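PDB 7CHU: putative pectin lyase from Geobacillus virus E2, which serves as a tailspike protein of a deep-sea thermophilic bacteriophage and probably recognises, and may cleave, polysaccharide on the host cell surface. Local coordinates for residues Tyr403-Asp406 with Leu411-Phe414; Leu405-Arg410 with Val417-Ala422. One frame throughout, in Å; residues are numbered along the deposited sequence.

Contacts 1 and 2 belong to one antiparallel region C-terminal to the parallel beta-helix, their centres about 7 Å apart and about 33 and 34 Å from the centre of the chain. Contact 1 pairs the strands of a beta hairpin; contact 2 sets its first strand and turn against residues 417-422, which follow its second strand. Leu405 serves both, one methyl branch for each. They also touch directly: Gln407 CB lies 3.6 Å from Ala412 CB, and Tyr403 CE2 is 3.7 Å from Tyr418 CD1. The Ile404 and Leu413 side of contact 1 packs on two neighbouring subunits, the Leu405 and Arg419 packing of contact 2 lies on the hairpin's other side, and shared Asp406 packs on Trp399 of a neighbouring subunit.

Contact 1. Residues Tyr403-Asp406 with Leu411-Phe414; sequences YILD and LALF
Antiparallel strand pairing joins 403-406 to 411-414, the two arms of a beta hairpin beyond the parallel coils of the beta-helix. Tyr403 and Phe414 form one hydrogen-bonded pair, 2.9 Å both ways (Tyr403 N to Phe414 O, Phe414 N to Tyr403 O); Leu405 and Ala412 form the next, Leu405 N reaching Ala412 O at 2.9 Å and Ala412 N donating to Leu405 O at 3.0 Å, the least straight of the four (N-H...O angle 144°). Between them Ile404 faces Leu413 in a non-hydrogen-bonded pair. These two side chains run side by side and pack tightly, Ile404 CG1 to Leu413 CD1 being 3.5 Å, while the other branch, Ile404 CG2, meets Leu411 CD1 at 4.0 Å. On the other face Leu405 has CG wedged between its backbone N and carbonyl carbon (chi1 74°), which turns CD2 toward the partner strand, 3.7 Å from both Ala412 CB and Phe414 CG. The Ala412 methyl lies over one face of the Phe414 ring, offset toward its rim. The Ile404 and Leu413 face meets Ile404, Leu411 and Leu413 of neighbouring subunits, giving an apolar centre to the trimer. Within the chain, strand 398-399 flanks 402-407, and strand 433-438 flanks 410-415.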
loop_
_atom_site.group_PDB
_atom_site.type_symbol
_atom_site.label_atom_id
_atom_site.label_comp_id
_atom_site.label_asym_id
_atom_site.label_seq_id
_atom_site.Cartn_x
_atom_site.Cartn_y
_atom_site.Cartn_z
ATOM N N TYR A 403 -2.569 24.551 -19.189
ATOM C CA TYR A 403 -1.286 24.057 -18.690
ATOM C C TYR A 403 -0.636 25.025 -17.718
ATOM O O TYR A 403 -0.597 26.235 -17.958
ATOM C CB TYR A 403 -0.281 23.793 -19.829
ATOM C CG TYR A 403 -0.813 22.969 -20.967
ATOM C CD1 TYR A 403 -1.243 21.664 -20.769
ATOM C CD2 TYR A 403 -0.874 23.491 -22.242
ATOM C CE1 TYR A 403 -1.727 20.909 -21.816
ATOM C CE2 TYR A 403 -1.360 22.755 -23.281
ATOM C CZ TYR A 403 -1.770 21.458 -23.075
ATOM O OH TYR A 403 -2.248 20.725 -24.140
ATOM N N ILE A 404 -0.101 24.478 -16.631
ATOM C CA ILE A 404 0.899 25.150 -15.802
ATOM C C ILE A 404 2.222 24.472 -16.111
ATOM O O ILE A 404 2.356 23.252 -15.943
ATOM C CB ILE A 404 0.564 25.060 -14.303
ATOM C CG1 ILE A 404 -0.790 25.726 -14.024
ATOM C CG2 ILE A 404 1.667 25.706 -13.467
ATOM C CD1 ILE A 404 -1.200 25.678 -12.605
ATOM N N LEU A 405 3.205 25.242 -16.544
ATOM C CA LEU A 405 4.401 24.623 -17.084
ATOM C C LEU A 405 5.636 25.467 -16.807
ATOM O O LEU A 405 5.569 26.631 -16.386
ATOM C CB LEU A 405 4.243 24.372 -18.591
ATOM C CG LEU A 405 4.336 25.632 -19.470
ATOM C CD1 LEU A 405 4.932 25.264 -20.828
ATOM C CD2 LEU A 405 2.969 26.314 -19.592
ATOM N N ASP A 406 6.770 24.815 -16.992
ATOM C CA ASP A 406 8.081 25.450 -17.023
ATOM C C ASP A 406 8.308 25.940 -18.451
ATOM O O ASP A 406 8.393 25.131 -19.378
ATOM C CB ASP A 406 9.142 24.433 -16.604
ATOM C CG ASP A 406 10.560 24.994 -16.636
ATOM O OD1 ASP A 406 10.767 26.165 -17.044
ATOM O OD2 ASP A 406 11.476 24.245 -16.242
ATOM N N LEU A 411 7.763 30.523 -14.750
ATOM C CA LEU A 411 6.479 29.941 -14.352
ATOM C C LEU A 411 5.427 30.403 -15.353
ATOM O O LEU A 411 5.255 31.609 -15.567
ATOM C CB LEU A 411 6.096 30.353 -12.932
ATOM C CG LEU A 411 4.660 30.106 -12.454
ATOM C CD1 LEU A 411 4.278 28.632 -12.580
ATOM C CD2 LEU A 411 4.476 30.594 -11.026
ATOM N N ALA A 412 4.766 29.462 -16.013
ATOM C CA ALA A 412 3.892 29.824 -17.121
ATOM C C ALA A 412 2.507 29.202 -16.987
ATOM O O ALA A 412 2.360 28.048 -16.559
ATOM C CB ALA A 412 4.520 29.426 -18.449
ATOM N N LEU A 413 1.501 29.982 -17.378
ATOM C CA LEU A 413 0.085 29.623 -17.335
ATOM C C LEU A 413 -0.406 29.788 -18.766
ATOM O O LEU A 413 -0.646 30.916 -19.206
ATOM C CB LEU A 413 -0.691 30.513 -16.365
ATOM C CG LEU A 413 -0.280 30.535 -14.874
ATOM C CD1 LEU A 413 -0.043 29.121 -14.375
ATOM C CD2 LEU A 413 0.914 31.414 -14.603
ATOM N N PHE A 414 -0.522 28.676 -19.496
ATOM C CA PHE A 414 -0.729 28.716 -20.937
ATOM C C PHE A 414 -2.044 28.040 -21.303
ATOM O O PHE A 414 -2.427 27.025 -20.709
ATOM C CB PHE A 414 0.405 28.000 -21.696
ATOM C CG PHE A 414 1.632 28.839 -21.959
ATOM C CD1 PHE A 414 1.767 30.127 -21.451
ATOM C CD2 PHE A 414 2.672 28.302 -22.711
ATOM C CE1 PHE A 414 2.914 30.883 -21.730
ATOM C CE2 PHE A 414 3.833 29.037 -22.991
ATOM C CZ PHE A 414 3.952 30.333 -22.499
#

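Contact 2. Residues Leu405-Arg410 with Val417-Ala422; sequences LDQGGR and VYRSGA
Arg419 stretches its long side chain across the end of Gln407, the two side chains crossing at about a right angle. With CG trans to the backbone N (chi1 174°) and the chain extended as far as NE, the arginine reaches from its own strand to the hairpin turn, where its NH1 lies 3.6 Å from Gly408 CA. The amide of Gln407 approaches the edge of the guanidinium, and the two planes are only 19° apart. The rotation of the guanidinium is steadied from its own segment: NE donates to Gly421 O at 2.8 Å, almost straight down the carbonyl bond, with the acceptor close to the guanidinium plane. The same bond ties Arg419 to the bend that follows strand 418-420.

Next to this polar end, the CD1 branch of Leu405 packs against the backbone of strand 418-420, 3.6 Å from Arg419 N, and reaches Tyr418 CB at 4.3 Å. Strands 405-407 and 418-420 are not paired but pack at 64° to each other.

The turn itself, type I' from Gln407 to Arg410, places glycines at its two central positions, where the backbone takes positive phi. An Asx motif reinforces it, Asp406 OD1 accepting from Gly409 N at 2.7 Å. Gln407 O takes two donors from opposite faces of its plane, Arg410 N at 3.0 Å and Arg410 NH1 at 3.1 Å, so the Arg410 side chain folds back on the turn that it closes; its NH2 continues to a salt bridge with Asp444.

Tyr418 leads its ring away from the hairpin tip, edge-to-face with Tyr403, and its OH is hydrogen-bonded to Asn379 ND2. Strand 423-426 pairs antiparallel with 418-420, and its Phe424 packs on both Gln407 and Arg419.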
loop_
_atom_site.group_PDB
_atom_site.type_symbol
_atom_site.label_atom_id
_atom_site.label_comp_id
_atom_site.label_asym_id
_atom_site.label_seq_id
_atom_site.Cartn_x
_atom_site.Cartn_y
_atom_site.Cartn_z
ATOM N N LEU A 405 3.205 25.242 -16.544
ATOM C CA LEU A 405 4.401 24.623 -17.084
ATOM C C LEU A 405 5.636 25.467 -16.807
ATOM O O LEU A 405 5.569 26.631 -16.386
ATOM C CB LEU A 405 4.243 24.372 -18.591
ATOM C CG LEU A 405 4.336 25.632 -19.470
ATOM C CD1 LEU A 405 4.932 25.264 -20.828
ATOM C CD2 LEU A 405 2.969 26.314 -19.592
ATOM N N ASP A 406 6.770 24.815 -16.992
ATOM C CA ASP A 406 8.081 25.450 -17.023
ATOM C C ASP A 406 8.308 25.940 -18.451
ATOM O O ASP A 406 8.393 25.131 -19.378
ATOM C CB ASP A 406 9.142 24.433 -16.604
ATOM C CG ASP A 406 10.560 24.994 -16.636
ATOM O OD1 ASP A 406 10.767 26.165 -17.044
ATOM O OD2 ASP A 406 11.476 24.245 -16.242
ATOM N N GLN A 407 8.403 27.251 -18.634
ATOM C CA GLN A 407 8.625 27.823 -19.964
ATOM C C GLN A 407 10.020 28.443 -19.964
ATOM O O GLN A 407 10.195 29.615 -19.638
ATOM C CB GLN A 407 7.543 28.837 -20.334
ATOM C CG GLN A 407 7.366 29.034 -21.863
ATOM C CD GLN A 407 8.587 29.634 -22.530
ATOM O OE1 GLN A 407 8.727 30.853 -22.605
ATOM N NE2 GLN A 407 9.503 28.787 -22.959
ATOM N N GLY A 408 11.008 27.636 -20.337
ATOM C CA GLY A 408 12.392 28.062 -20.320
ATOM C C GLY A 408 12.835 28.680 -19.013
ATOM O O GLY A 408 13.521 29.704 -19.017
ATOM N N GLY A 409 12.436 28.094 -17.890
ATOM C CA GLY A 409 12.799 28.624 -16.586
ATOM C C GLY A 409 11.797 29.583 -15.987
ATOM O O GLY A 409 11.994 30.037 -14.858
ATOM N N ARG A 410 10.733 29.906 -16.705
ATOM C CA ARG A 410 9.686 30.773 -16.206
ATOM C C ARG A 410 8.507 29.949 -15.691
ATOM O O ARG A 410 8.261 28.827 -16.148
ATOM C CB ARG A 410 9.231 31.725 -17.311
ATOM C CG ARG A 410 10.383 32.454 -18.071
ATOM C CD ARG A 410 9.836 33.113 -19.344
ATOM N NE ARG A 410 10.870 33.785 -20.131
ATOM C CZ ARG A 410 11.679 33.181 -21.005
ATOM N NH1 ARG A 410 11.595 31.868 -21.221
ATOM N NH2 ARG A 410 12.592 33.899 -21.665
ATOM N N VAL A 417 -1.227 26.060 -25.787
ATOM C CA VAL A 417 0.160 26.098 -26.240
ATOM C C VAL A 417 1.021 25.602 -25.096
ATOM O O VAL A 417 0.717 25.849 -23.928
ATOM C CB VAL A 417 0.584 27.519 -26.687
ATOM C CG1 VAL A 417 0.470 28.507 -25.500
ATOM C CG2 VAL A 417 2.021 27.511 -27.231
ATOM N N TYR A 418 2.105 24.912 -25.436
ATOM C CA TYR A 418 3.060 24.479 -24.426
ATOM C C TYR A 418 4.430 24.368 -25.073
ATOM O O TYR A 418 4.541 24.200 -26.285
ATOM C CB TYR A 418 2.642 23.140 -23.768
ATOM C CG TYR A 418 2.607 21.929 -24.690
ATOM C CD1 TYR A 418 1.466 21.626 -25.442
ATOM C CD2 TYR A 418 3.707 21.080 -24.792
ATOM C CE1 TYR A 418 1.422 20.496 -26.277
ATOM C CE2 TYR A 418 3.681 19.966 -25.619
ATOM C CZ TYR A 418 2.544 19.676 -26.351
ATOM O OH TYR A 418 2.542 18.569 -27.161
ATOM N N ARG A 419 5.479 24.462 -24.255
ATOM C CA ARG A 419 6.841 24.356 -24.761
ATOM C C ARG A 419 7.298 22.901 -24.815
ATOM O O ARG A 419 7.189 22.164 -23.825
ATOM C CB ARG A 419 7.814 25.164 -23.908
ATOM C CG ARG A 419 9.271 24.932 -24.347
ATOM C CD ARG A 419 10.192 25.982 -23.834
ATOM N NE ARG A 419 11.538 25.857 -24.392
ATOM C CZ ARG A 419 12.428 26.837 -24.400
ATOM N NH1 ARG A 419 12.108 28.031 -23.896
ATOM N NH2 ARG A 419 13.633 26.626 -24.921
ATOM N N SER A 420 7.830 22.500 -25.967
ATOM C CA SER A 420 8.406 21.166 -26.147
ATOM C C SER A 420 9.792 21.320 -26.763
ATOM O O SER A 420 9.919 21.726 -27.926
ATOM C CB SER A 420 7.519 20.288 -27.029
ATOM O OG SER A 420 8.103 19.004 -27.209
ATOM N N GLY A 421 10.823 21.006 -25.993
ATOM C CA GLY A 421 12.170 21.283 -26.467
ATOM C C GLY A 421 12.312 22.770 -26.766
ATOM O O GLY A 421 12.036 23.625 -25.923
ATOM N N ALA A 422 12.736 23.092 -27.978
ATOM C CA ALA A 422 12.835 24.472 -28.425
ATOM C C ALA A 422 11.543 24.995 -29.043
ATOM O O ALA A 422 11.464 26.185 -29.378
ATOM C CB ALA A 422 13.981 24.606 -29.431
#